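Long-range contacts in class I SAM-dependent methyltransferase (Silicibacter pomeroyi DSS-3, PDB 3CVO), which is of unknown function but probably transfers methyl groups from S-adenosylmethionine to a substrate not yet identified: residues Asp109-Val114 against Gly130-Gly135; Trp86-Pro91 against Asp101-Ser106; Glu30-Leu35 against Gly119-Asp124. All blocks are in the same frame, centred on the assembly; numbering follows the deposited sequence. Where two conformers were deposited one is given.

The three contacts show how chemistry follows position in a Rossmann-like fold. Contact 1 is the buried one, an aromatic and proline packing between the short helix 109-112 and the start of helix 133-143, with one hydrogen bond. Contact 2 lies farther out, its centre about 17 Å from that of the chain, and joins two parts of one loop through a lysine chain and a water. Contact 3, partly buried, combines hydrogen bonds and an ion pair with packing of Val33, Leu35 and Pro123, where strand 33-37 meets the residues leading into strand 125-128. Contacts 1 and 2 touch through Phe132 and Ile89, contacts 1 and 3 through Val114; contacts 2 and 3 stay about 9 Å apart at their nearest atoms.

Contact 1. Residues Asp109-Val114 against Gly130-Gly135; sequences DYPLAV and GRFRVG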
loop_
_atom_site.group_PDB
_atom_site.type_symbol
_atom_site.label_atom_id
_atom_site.label_comp_id
_atom_site.label_asym_id
_atom_site.label_seq_id
_atom_site.Cartn_x
_atom_site.Cartn_y
_atom_site.Cartn_z
ATOM N N ASP A 109 4.715 8.571 -1.285
ATOM C CA ASP A 109 4.956 9.806 -0.511
ATOM C C ASP A 109 4.099 10.925 -1.035
ATOM O O ASP A 109 3.741 11.812 -0.290
ATOM C CB ASP A 109 6.389 10.294 -0.660
ATOM C CG ASP A 109 7.415 9.416 0.017
ATOM O OD1 ASP A 109 7.079 8.420 0.675
ATOM O OD2 ASP A 109 8.615 9.728 -0.156
ATOM N N TYR A 110 3.820 10.905 -2.335
ATOM C CA TYR A 110 3.080 12.018 -2.971
ATOM C C TYR A 110 1.653 12.091 -2.408
ATOM O O TYR A 110 1.276 13.115 -1.806
ATOM C CB TYR A 110 3.124 11.946 -4.474
ATOM C CG TYR A 110 2.487 13.084 -5.186
ATOM C CD1 TYR A 110 1.091 13.143 -5.315
ATOM C CD2 TYR A 110 3.230 14.104 -5.716
ATOM C CE1 TYR A 110 0.495 14.185 -5.953
ATOM C CE2 TYR A 110 2.636 15.118 -6.391
ATOM C CZ TYR A 110 1.261 15.169 -6.513
ATOM O OH TYR A 110 0.661 16.205 -7.200
ATOM N N PRO A 111 0.870 10.998 -2.541
ATOM C CA PRO A 111 -0.445 11.066 -1.918
ATOM C C PRO A 111 -0.416 11.111 -0.395
ATOM O O PRO A 111 -1.286 11.754 0.228
ATOM C CB PRO A 111 -1.152 9.786 -2.441
ATOM C CG PRO A 111 -0.122 8.899 -2.883
ATOM C CD PRO A 111 1.038 9.782 -3.369
ATOM N N LEU A 112 0.546 10.396 0.226
ATOM C CA LEU A 112 0.436 10.089 1.653
ATOM C C LEU A 112 1.248 10.946 2.643
ATOM O O LEU A 112 0.853 11.074 3.787
ATOM C CB LEU A 112 0.779 8.612 1.913
ATOM C CG LEU A 112 -0.275 7.607 1.430
ATOM C CD1 LEU A 112 0.288 6.150 1.321
ATOM C CD2 LEU A 112 -1.533 7.668 2.328
ATOM N N ALA A 113 2.406 11.448 2.258
ATOM C CA ALA A 113 3.334 12.030 3.241
ATOM C C ALA A 113 2.745 13.240 3.980
ATOM O O ALA A 113 3.007 13.459 5.175
ATOM C CB ALA A 113 4.707 12.420 2.569
ATOM N N VAL A 114 1.997 14.055 3.244
ATOM C CA VAL A 114 1.453 15.317 3.794
ATOM C C VAL A 114 0.555 15.043 4.989
ATOM O O VAL A 114 0.482 15.847 5.926
ATOM C CB VAL A 114 0.725 16.175 2.690
ATOM C CG1 VAL A 114 -0.488 15.436 2.094
ATOM C CG2 VAL A 114 0.379 17.593 3.215
ATOM N N GLY A 130 -3.188 17.209 -9.271
ATOM C CA GLY A 130 -1.788 16.943 -9.611
ATOM C C GLY A 130 -1.609 15.548 -10.151
ATOM O O GLY A 130 -2.317 15.127 -11.035
ATOM N N ARG A 131 -0.672 14.824 -9.559
ATOM C CA ARG A 131 -0.372 13.461 -9.988
ATOM C C ARG A 131 -1.048 12.466 -9.038
ATOM O O ARG A 131 -1.580 12.843 -8.015
ATOM C CB ARG A 131 1.125 13.212 -9.987
ATOM C CG ARG A 131 1.927 14.120 -10.952
ATOM C CD ARG A 131 1.704 13.718 -12.394
ATOM N NE ARG A 131 0.621 14.492 -12.966
ATOM C CZ ARG A 131 -0.344 13.988 -13.711
ATOM N NH1 ARG A 131 -0.387 12.689 -13.953
ATOM N NH2 ARG A 131 -1.279 14.787 -14.198
ATOM N N PHE A 132 -0.989 11.206 -9.388
ATOM C CA PHE A 132 -1.601 10.141 -8.591
ATOM C C PHE A 132 -2.991 10.511 -8.139
ATOM O O PHE A 132 -3.321 10.286 -6.961
ATOM C CB PHE A 132 -0.808 9.812 -7.343
ATOM C CG PHE A 132 0.636 9.526 -7.600
ATOM C CD1 PHE A 132 1.059 8.251 -7.919
ATOM C CD2 PHE A 132 1.564 10.538 -7.539
ATOM C CE1 PHE A 132 2.421 7.979 -8.189
ATOM C CE2 PHE A 132 2.933 10.282 -7.799
ATOM C CZ PHE A 132 3.345 8.977 -8.119
ATOM N N ARG A 133 -3.816 11.015 -9.045
ATOM C CA ARG A 133 -5.103 11.640 -8.616
ATOM C C ARG A 133 -6.003 10.678 -7.826
ATOM O O ARG A 133 -6.550 11.010 -6.768
ATOM C CB ARG A 133 -5.869 12.236 -9.781
ATOM C CG ARG A 133 -5.153 13.438 -10.341
ATOM C CD ARG A 133 -5.988 14.311 -11.228
ATOM N NE ARG A 133 -5.144 15.383 -11.706
ATOM C CZ ARG A 133 -5.538 16.439 -12.409
ATOM N NH1 ARG A 133 -6.813 16.643 -12.735
ATOM N NH2 ARG A 133 -4.616 17.306 -12.767
ATOM N N VAL A 134 -6.201 9.485 -8.369
ATOM C CA VAL A 134 -6.983 8.468 -7.625
ATOM C C VAL A 134 -6.378 8.164 -6.253
ATOM O O VAL A 134 -7.083 8.125 -5.239
ATOM C CB VAL A 134 -7.271 7.190 -8.456
ATOM C CG1 VAL A 134 -7.965 6.117 -7.546
ATOM C CG2 VAL A 134 -8.126 7.555 -9.653
ATOM N N GLY A 135 -5.066 8.055 -6.208
ATOM C CA GLY A 135 -4.346 7.756 -4.981
ATOM C C GLY A 135 -4.533 8.839 -3.922
ATOM O O GLY A 135 -4.685 8.552 -2.753
#
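Two aromatic side chains and the main chain of Arg131 make the dense half of this contact, where residues 109-114 settle against the turn that opens helix 133-143. Tyr110 swings its ring across the gap with CG anti to the backbone N (chi1 -176°), and its CB, CG and CD1 meet CD2 and CE2 of Phe132: Tyr110 CD1 comes within 3.5 Å of Phe132 CD2. The two rings cross obliquely, their planes at 44° and their centroids 5.3 Å apart. Farther out on the tyrosine, Arg131 CB lies over one face toward the rim, and the hydroxyl receives the backbone N-H of Arg131, with Arg131 N 3.0 Å from Tyr110 OH along an almost straight line (172°). The buried phenol oxygen thus has a polar partner, and its bond to the main chain ties down the far end of the ring. Phe132 occupies the N-cap position of helix 133-143, which follows strand 125-128 in the alternating strand-helix order of the class I methyltransferase fold. Beside the rings, Pro111 packs more loosely: Pro111 CB is 3.8 Å from Gly135 O in the first turn of that helix, and Pro111 CD is 4.3 Å from Phe132 CG. On the less buried side, Arg131, bent at chi2 and chi3, carries its guanidinium to a salt bridge between NH1 and the C-terminal carboxylate of Pro202. Arg133 points away from residues 109-114; Arg133 NE donates to Gly130 O at 2.9 Å in the guanidinium plane, folding the turn on itself, while NH1 makes a salt bridge with Asp154.

Contact 2. Residues Trp86-Pro91 against Asp101-Ser106; sequences WTDIGP and DAKWRS. With EDO (1,2-ethanediol), chain M; EDO (1,2-ethanediol), chain G.
The backbones come closest at Gly90 and Lys103, whose CA atoms are 5.3 Å apart, with a type I beta turn from Asp101 to Trp104 in one segment and an Asx turn at Asp88 in the other. Both belong to the long loop between strand 81-86 and helix 109-112 of this Rossmann-like domain. In the Asx turn Asp88 OD1 accepts from Gly90 N at 3.0 Å, the donor standing above the carboxylate plane. Gly90 has a positive phi of 92°, and with no side chain it lets Lys103 CG lie close, 3.8 Å from Gly90 CA.

Lys103 lies over this glycine. Lys103 CB approaches Ile89 C to 3.6 Å and Lys103 CD comes equally near Gly90 N, before bends at chi3 and chi4 turn the chain end across Asp88 at about a right angle. The ammonium nitrogen remains beyond salt-bridge distance, Lys103 NZ to Asp88 OD2 being 4.0 Å, so the two charges lie near each other without forming a salt bridge. Ser106 meets residues 86-91 through CB, which packs against the carbonyl oxygen of Asp88. Ile89 turns its side chain away and packs against Ser59, Pro98, Tyr107 and Phe132.

Beyond the contact, Trp104 stacks on Trp104 of the second subunit, and Arg105 forms a salt bridge with Asp101 of that subunit, so residues 101-105 also take part in the subunit interface. Between the two parts of the loop, one water accepts from Lys103 N at 3.0 Å and lies 2.7 Å from Ile89 O, to which it can donate.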
loop_
_atom_site.group_PDB
_atom_site.type_symbol
_atom_site.label_atom_id
_atom_site.label_comp_id
_atom_site.label_asym_id
_atom_site.label_seq_id
_atom_site.Cartn_x
_atom_site.Cartn_y
_atom_site.Cartn_z
ATOM N N TRP A 86 7.559 20.613 -2.254
ATOM C CA TRP A 86 8.181 19.763 -3.283
ATOM C C TRP A 86 8.314 18.359 -2.689
ATOM O O TRP A 86 8.898 18.159 -1.652
ATOM C CB TRP A 86 9.507 20.304 -3.821
ATOM C CG TRP A 86 10.071 19.329 -4.770
ATOM C CD1 TRP A 86 9.463 18.835 -5.900
ATOM C CD2 TRP A 86 11.286 18.613 -4.627
ATOM N NE1 TRP A 86 10.244 17.874 -6.479
ATOM C CE2 TRP A 86 11.378 17.720 -5.723
ATOM C CE3 TRP A 86 12.298 18.611 -3.669
ATOM C CZ2 TRP A 86 12.444 16.872 -5.886
ATOM C CZ3 TRP A 86 13.363 17.796 -3.862
ATOM C CH2 TRP A 86 13.446 16.950 -4.969
ATOM N N THR A 87 7.678 17.417 -3.366
ATOM C CA THR A 87 7.656 16.012 -2.985
ATOM C C THR A 87 8.272 15.203 -4.118
ATOM O O THR A 87 7.725 15.091 -5.177
ATOM C CB THR A 87 6.213 15.617 -2.647
ATOM O OG1 THR A 87 5.706 16.573 -1.696
ATOM C CG2 THR A 87 6.120 14.213 -2.058
ATOM N N ASP A 88 9.448 14.684 -3.819
ATOM C CA ASP A 88 10.409 14.056 -4.751
ATOM C C ASP A 88 9.909 12.708 -5.221
ATOM O O ASP A 88 9.801 11.732 -4.423
ATOM C CB ASP A 88 11.761 13.896 -4.055
ATOM C CG ASP A 88 12.863 13.446 -4.974
ATOM O OD1 ASP A 88 12.625 13.253 -6.162
ATOM O OD2 ASP A 88 14.011 13.332 -4.491
ATOM N N ILE A 89 9.541 12.662 -6.496
ATOM C CA ILE A 89 9.143 11.396 -7.137
ATOM C C ILE A 89 10.034 11.089 -8.315
ATOM O O ILE A 89 9.676 10.315 -9.225
ATOM C CB ILE A 89 7.667 11.325 -7.564
ATOM C CG1 ILE A 89 7.352 12.440 -8.563
ATOM C CG2 ILE A 89 6.717 11.358 -6.341
ATOM C CD1 ILE A 89 5.958 12.451 -9.087
ATOM N N GLY A 90 11.210 11.687 -8.239
ATOM C CA GLY A 90 12.225 11.610 -9.273
ATOM C C GLY A 90 12.115 12.742 -10.278
ATOM O O GLY A 90 11.231 13.584 -10.205
ATOM N N PRO A 91 13.017 12.765 -11.246
ATOM C CA PRO A 91 12.918 13.820 -12.263
ATOM C C PRO A 91 11.627 13.776 -13.054
ATOM O O PRO A 91 11.104 12.716 -13.374
ATOM C CB PRO A 91 14.128 13.563 -13.158
ATOM C CG PRO A 91 15.173 12.984 -12.214
ATOM C CD PRO A 91 14.356 12.150 -11.189
ATOM N N ASP A 101 10.732 5.503 -13.839
ATOM C CA ASP A 101 10.285 4.949 -12.557
ATOM C C ASP A 101 11.418 4.737 -11.569
ATOM O O ASP A 101 11.286 3.935 -10.653
ATOM C CB ASP A 101 9.518 3.655 -12.751
ATOM C CG ASP A 101 8.164 3.870 -13.412
ATOM O OD1 ASP A 101 7.455 4.867 -13.113
ATOM O OD2 ASP A 101 7.854 3.039 -14.279
ATOM N N ALA A 102 12.499 5.475 -11.745
ATOM C CA ALA A 102 13.655 5.387 -10.823
ATOM C C ALA A 102 13.182 5.439 -9.370
ATOM O O ALA A 102 13.630 4.647 -8.545
ATOM C CB ALA A 102 14.685 6.472 -11.074
ATOM N N LYS A 103 12.260 6.360 -9.067
ATOM C CA LYS A 103 11.851 6.610 -7.676
ATOM C C LYS A 103 10.551 5.983 -7.323
ATOM O O LYS A 103 9.814 6.490 -6.526
ATOM C CB LYS A 103 11.885 8.113 -7.339
ATOM C CG LYS A 103 13.359 8.584 -7.303
ATOM C CD LYS A 103 13.667 9.753 -6.367
ATOM C CE LYS A 103 13.149 9.591 -4.935
ATOM N NZ LYS A 103 14.211 9.345 -3.915
ATOM N N TRP A 104 10.271 4.843 -7.925
ATOM C CA TRP A 104 8.997 4.151 -7.686
ATOM C C TRP A 104 8.769 3.859 -6.224
ATOM O O TRP A 104 7.635 3.908 -5.765
ATOM C CB TRP A 104 8.841 2.879 -8.544
ATOM C CG TRP A 104 9.718 1.724 -8.254
ATOM C CD1 TRP A 104 10.878 1.394 -8.885
ATOM C CD2 TRP A 104 9.495 0.716 -7.261
ATOM N NE1 TRP A 104 11.367 0.219 -8.359
ATOM C CE2 TRP A 104 10.496 -0.233 -7.397
ATOM C CE3 TRP A 104 8.464 0.480 -6.329
ATOM C CZ2 TRP A 104 10.590 -1.347 -6.547
ATOM C CZ3 TRP A 104 8.539 -0.643 -5.527
ATOM C CH2 TRP A 104 9.601 -1.518 -5.618
ATOM N N ARG A 105 9.851 3.618 -5.483
ATOM C CA ARG A 105 9.697 3.266 -4.033
ATOM C C ARG A 105 9.258 4.482 -3.244
ATOM O O ARG A 105 8.748 4.333 -2.164
ATOM C CB ARG A 105 10.980 2.675 -3.448
ATOM C CG ARG A 105 11.330 1.309 -4.023
ATOM C CD ARG A 105 12.719 0.862 -3.670
ATOM N NE ARG A 105 13.147 -0.326 -4.387
ATOM C CZ ARG A 105 13.764 -0.291 -5.561
ATOM N NH1 ARG A 105 13.985 0.869 -6.165
ATOM N NH2 ARG A 105 14.098 -1.418 -6.154
ATOM N N SER A 106 9.350 5.664 -3.850
ATOM C CA SER A 106 8.941 6.926 -3.206
ATOM C C SER A 106 7.596 7.443 -3.665
ATOM O O SER A 106 7.060 8.409 -3.124
ATOM C CB SER A 106 9.981 8.021 -3.426
ATOM O OG SER A 106 11.207 7.654 -2.836
HETATM C C1 EDO M . 12.148 15.090 -0.696
HETATM O O1 EDO M . 12.942 16.262 -0.909
HETATM C C2 EDO M . 10.673 15.405 -0.953
HETATM O O2 EDO M . 9.882 14.172 -0.795
HETATM C C1 EDO G . 15.379 1.866 -9.326
HETATM O O1 EDO G . 15.659 0.588 -8.712
HETATM C C2 EDO G . 16.120 3.010 -8.664
HETATM O O2 EDO G . 17.511 2.678 -8.514
HETATM O O HOH W 1 10.895 8.397 -10.769
#

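Contact 3. Residues Glu30-Leu35 against Gly119-Asp124; sequences EAEVIL and GFRHPD. With EDO (1,2-ethanediol), chain H; EDO (1,2-ethanediol), chain J; EDO (1,2-ethanediol), chain O.
Strand 33-37, the first strand of the Rossmann-like sheet and one of its central members, begins here beside the loop that leads into its parallel neighbour, strand 125-128. Asp124, the last residue before that neighbour, grips the strand's start with both main chain and side chain. Asp124 N donates to Val33 O at 2.9 Å. The carboxylate of Asp124, with CG anti to the carbonyl carbon (chi1 -62°), returns to the same backbone, where OD2 accepts from Glu32 N at 3.0 Å on its anti lone pair and from Val33 N at 2.9 Å from above the carboxylate plane. A water donates to the same OD2 and to Glu32 OE1, bridging the two acids, while Asp124 OD1 takes a salt bridge from Arg146.

Val33 packs on the loop: Val33 CB lies 3.4 Å from His122 O, and CG1 meets Pro123 CA. Farther along the strand Leu35 CB touches Pro123 CG at 4.0 Å. Over the outer side, Arg121 bends at chi2 and chi3 so that its guanidinium crosses the side chain of Val33 and brings Arg121 NH2 to Glu32 OE2 at 3.3 Å; the carboxylate reaches the guanidinium at its edge, with the two planes turned 78° apart. An ethanediol, probably from the crystallisation liquor, accepts from Arg121 NE.

Two backbone N-H groups, a water and the nearby Arg146 probably favour the charged form of Asp124 despite the carboxylate of Glu32 nearby, whereas the salt bridge of exposed Glu32 and Arg121, given for one of two deposited conformers of Glu32, is probably less firmly fixed.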
loop_
_atom_site.group_PDB
_atom_site.type_symbol
_atom_site.label_atom_id
_atom_site.label_comp_id
_atom_site.label_asym_id
_atom_site.label_seq_id
_atom_site.Cartn_x
_atom_site.Cartn_y
_atom_site.Cartn_z
ATOM N N GLU A 30 -14.954 29.163 2.060
ATOM C CA GLU A 30 -15.629 28.492 3.175
ATOM C C GLU A 30 -14.646 27.745 4.090
ATOM O O GLU A 30 -14.903 27.573 5.257
ATOM C CB GLU A 30 -16.723 27.513 2.687
ATOM C CG GLU A 30 -18.039 28.157 2.264
ATOM N N ALA A 31 -13.543 27.274 3.536
ATOM C CA ALA A 31 -12.501 26.526 4.280
ATOM C C ALA A 31 -11.579 27.429 5.082
ATOM O O ALA A 31 -11.332 28.573 4.711
ATOM C CB ALA A 31 -11.625 25.741 3.275
ATOM N N GLU A 32 -11.044 26.899 6.178
ATOM C CA GLU A 32 -9.918 27.559 6.856
ATOM C C GLU A 32 -8.607 26.918 6.444
ATOM O O GLU A 32 -7.608 27.598 6.192
ATOM C CB GLU A 32 -9.998 27.477 8.367
ATOM C CG GLU A 32 -8.709 27.983 9.007
ATOM C CD GLU A 32 -8.599 27.739 10.506
ATOM O OE1 GLU A 32 -9.062 26.674 10.993
ATOM O OE2 GLU A 32 -8.029 28.628 11.190
ATOM N N VAL A 33 -8.628 25.594 6.387
ATOM C CA VAL A 33 -7.439 24.797 6.045
ATOM C C VAL A 33 -7.664 24.161 4.693
ATOM O O VAL A 33 -8.654 23.486 4.458
ATOM C CB VAL A 33 -7.049 23.738 7.163
ATOM C CG1 VAL A 33 -5.744 22.969 6.807
ATOM C CG2 VAL A 33 -6.919 24.433 8.516
ATOM N N ILE A 34 -6.700 24.406 3.801
ATOM C CA ILE A 34 -6.779 23.951 2.420
ATOM C C ILE A 34 -5.567 23.095 2.109
ATOM O O ILE A 34 -4.468 23.488 2.364
ATOM C CB ILE A 34 -6.792 25.167 1.397
ATOM C CG1 ILE A 34 -8.050 26.026 1.568
ATOM C CG2 ILE A 34 -6.667 24.645 -0.074
ATOM C CD1 ILE A 34 -7.909 27.528 1.112
ATOM N N LEU A 35 -5.814 21.915 1.564
ATOM C CA LEU A 35 -4.740 21.052 1.098
ATOM C C LEU A 35 -4.915 20.862 -0.390
ATOM O O LEU A 35 -5.998 20.513 -0.841
ATOM C CB LEU A 35 -4.790 19.674 1.830
ATOM C CG LEU A 35 -4.015 18.520 1.163
ATOM C CD1 LEU A 35 -2.514 18.924 1.101
ATOM C CD2 LEU A 35 -4.225 17.157 1.863
ATOM N N GLY A 119 3.486 19.725 11.849
ATOM C CA GLY A 119 2.688 20.928 11.702
ATOM C C GLY A 119 1.344 20.648 11.056
ATOM O O GLY A 119 0.655 21.564 10.630
ATOM N N PHE A 120 0.982 19.369 10.997
ATOM C CA PHE A 120 -0.266 18.926 10.337
ATOM C C PHE A 120 -1.492 19.651 10.875
ATOM O O PHE A 120 -1.705 19.759 12.066
ATOM C CB PHE A 120 -0.478 17.390 10.456
ATOM C CG PHE A 120 -1.798 16.907 9.888
ATOM C CD1 PHE A 120 -1.950 16.698 8.534
ATOM C CD2 PHE A 120 -2.884 16.713 10.713
ATOM C CE1 PHE A 120 -3.166 16.259 7.989
ATOM C CE2 PHE A 120 -4.113 16.266 10.186
ATOM C CZ PHE A 120 -4.256 16.050 8.833
ATOM N N ARG A 121 -2.280 20.180 9.960
ATOM C CA ARG A 121 -3.589 20.729 10.275
ATOM C C ARG A 121 -4.618 20.003 9.417
ATOM O O ARG A 121 -4.475 19.904 8.208
ATOM C CB ARG A 121 -3.640 22.231 9.945
ATOM C CG ARG A 121 -2.556 23.108 10.608
ATOM C CD ARG A 121 -3.001 23.798 11.858
ATOM N NE ARG A 121 -4.287 24.498 11.737
ATOM C CZ ARG A 121 -4.427 25.781 11.411
ATOM N NH1 ARG A 121 -3.360 26.527 11.151
ATOM N NH2 ARG A 121 -5.645 26.317 11.336
ATOM N N HIS A 122 -5.666 19.511 10.045
ATOM C CA HIS A 122 -6.707 18.781 9.320
ATOM C C HIS A 122 -7.387 19.713 8.311
ATOM O O HIS A 122 -7.877 20.785 8.659
ATOM C CB HIS A 122 -7.785 18.202 10.264
ATOM C CG HIS A 122 -8.629 17.137 9.643
ATOM N ND1 HIS A 122 -9.479 17.368 8.578
ATOM C CD2 HIS A 122 -8.791 15.833 9.978
ATOM C CE1 HIS A 122 -10.099 16.238 8.266
ATOM N NE2 HIS A 122 -9.686 15.293 9.090
ATOM N N PRO A 123 -7.445 19.283 7.057
ATOM C CA PRO A 123 -8.057 20.131 6.028
ATOM C C PRO A 123 -9.541 20.176 6.160
ATOM O O PRO A 123 -10.164 19.280 6.764
ATOM C CB PRO A 123 -7.676 19.451 4.700
ATOM C CG PRO A 123 -6.790 18.367 5.020
ATOM C CD PRO A 123 -6.740 18.125 6.500
ATOM N N ASP A 124 -10.076 21.254 5.610
ATOM C CA ASP A 124 -11.513 21.433 5.415
ATOM C C ASP A 124 -11.883 21.141 3.982
ATOM O O ASP A 124 -12.952 20.636 3.707
ATOM C CB ASP A 124 -11.891 22.850 5.752
ATOM C CG ASP A 124 -11.610 23.186 7.209
ATOM O OD1 ASP A 124 -12.000 22.366 8.058
ATOM O OD2 ASP A 124 -11.001 24.240 7.495
HETATM C C1 EDO H . -2.715 19.302 5.753
HETATM O O1 EDO H . -3.676 20.379 5.831
HETATM C C2 EDO H . -1.288 19.778 5.943
HETATM O O2 EDO H . -1.096 20.291 7.265
HETATM C C1 EDO J . -6.548 20.370 13.365
HETATM O O1 EDO J . -5.661 19.242 13.243
HETATM C C2 EDO J . -5.760 21.642 13.656
HETATM O O2 EDO J . -6.406 22.747 13.000
HETATM C C1 EDO O . 1.973 22.067 7.798
HETATM O O1 EDO O . 0.539 22.261 7.804
HETATM C C2 EDO O . 2.510 22.015 6.362
HETATM O O2 EDO O . 1.952 23.096 5.590
HETATM O O HOH W 2 -10.131 24.144 10.073
#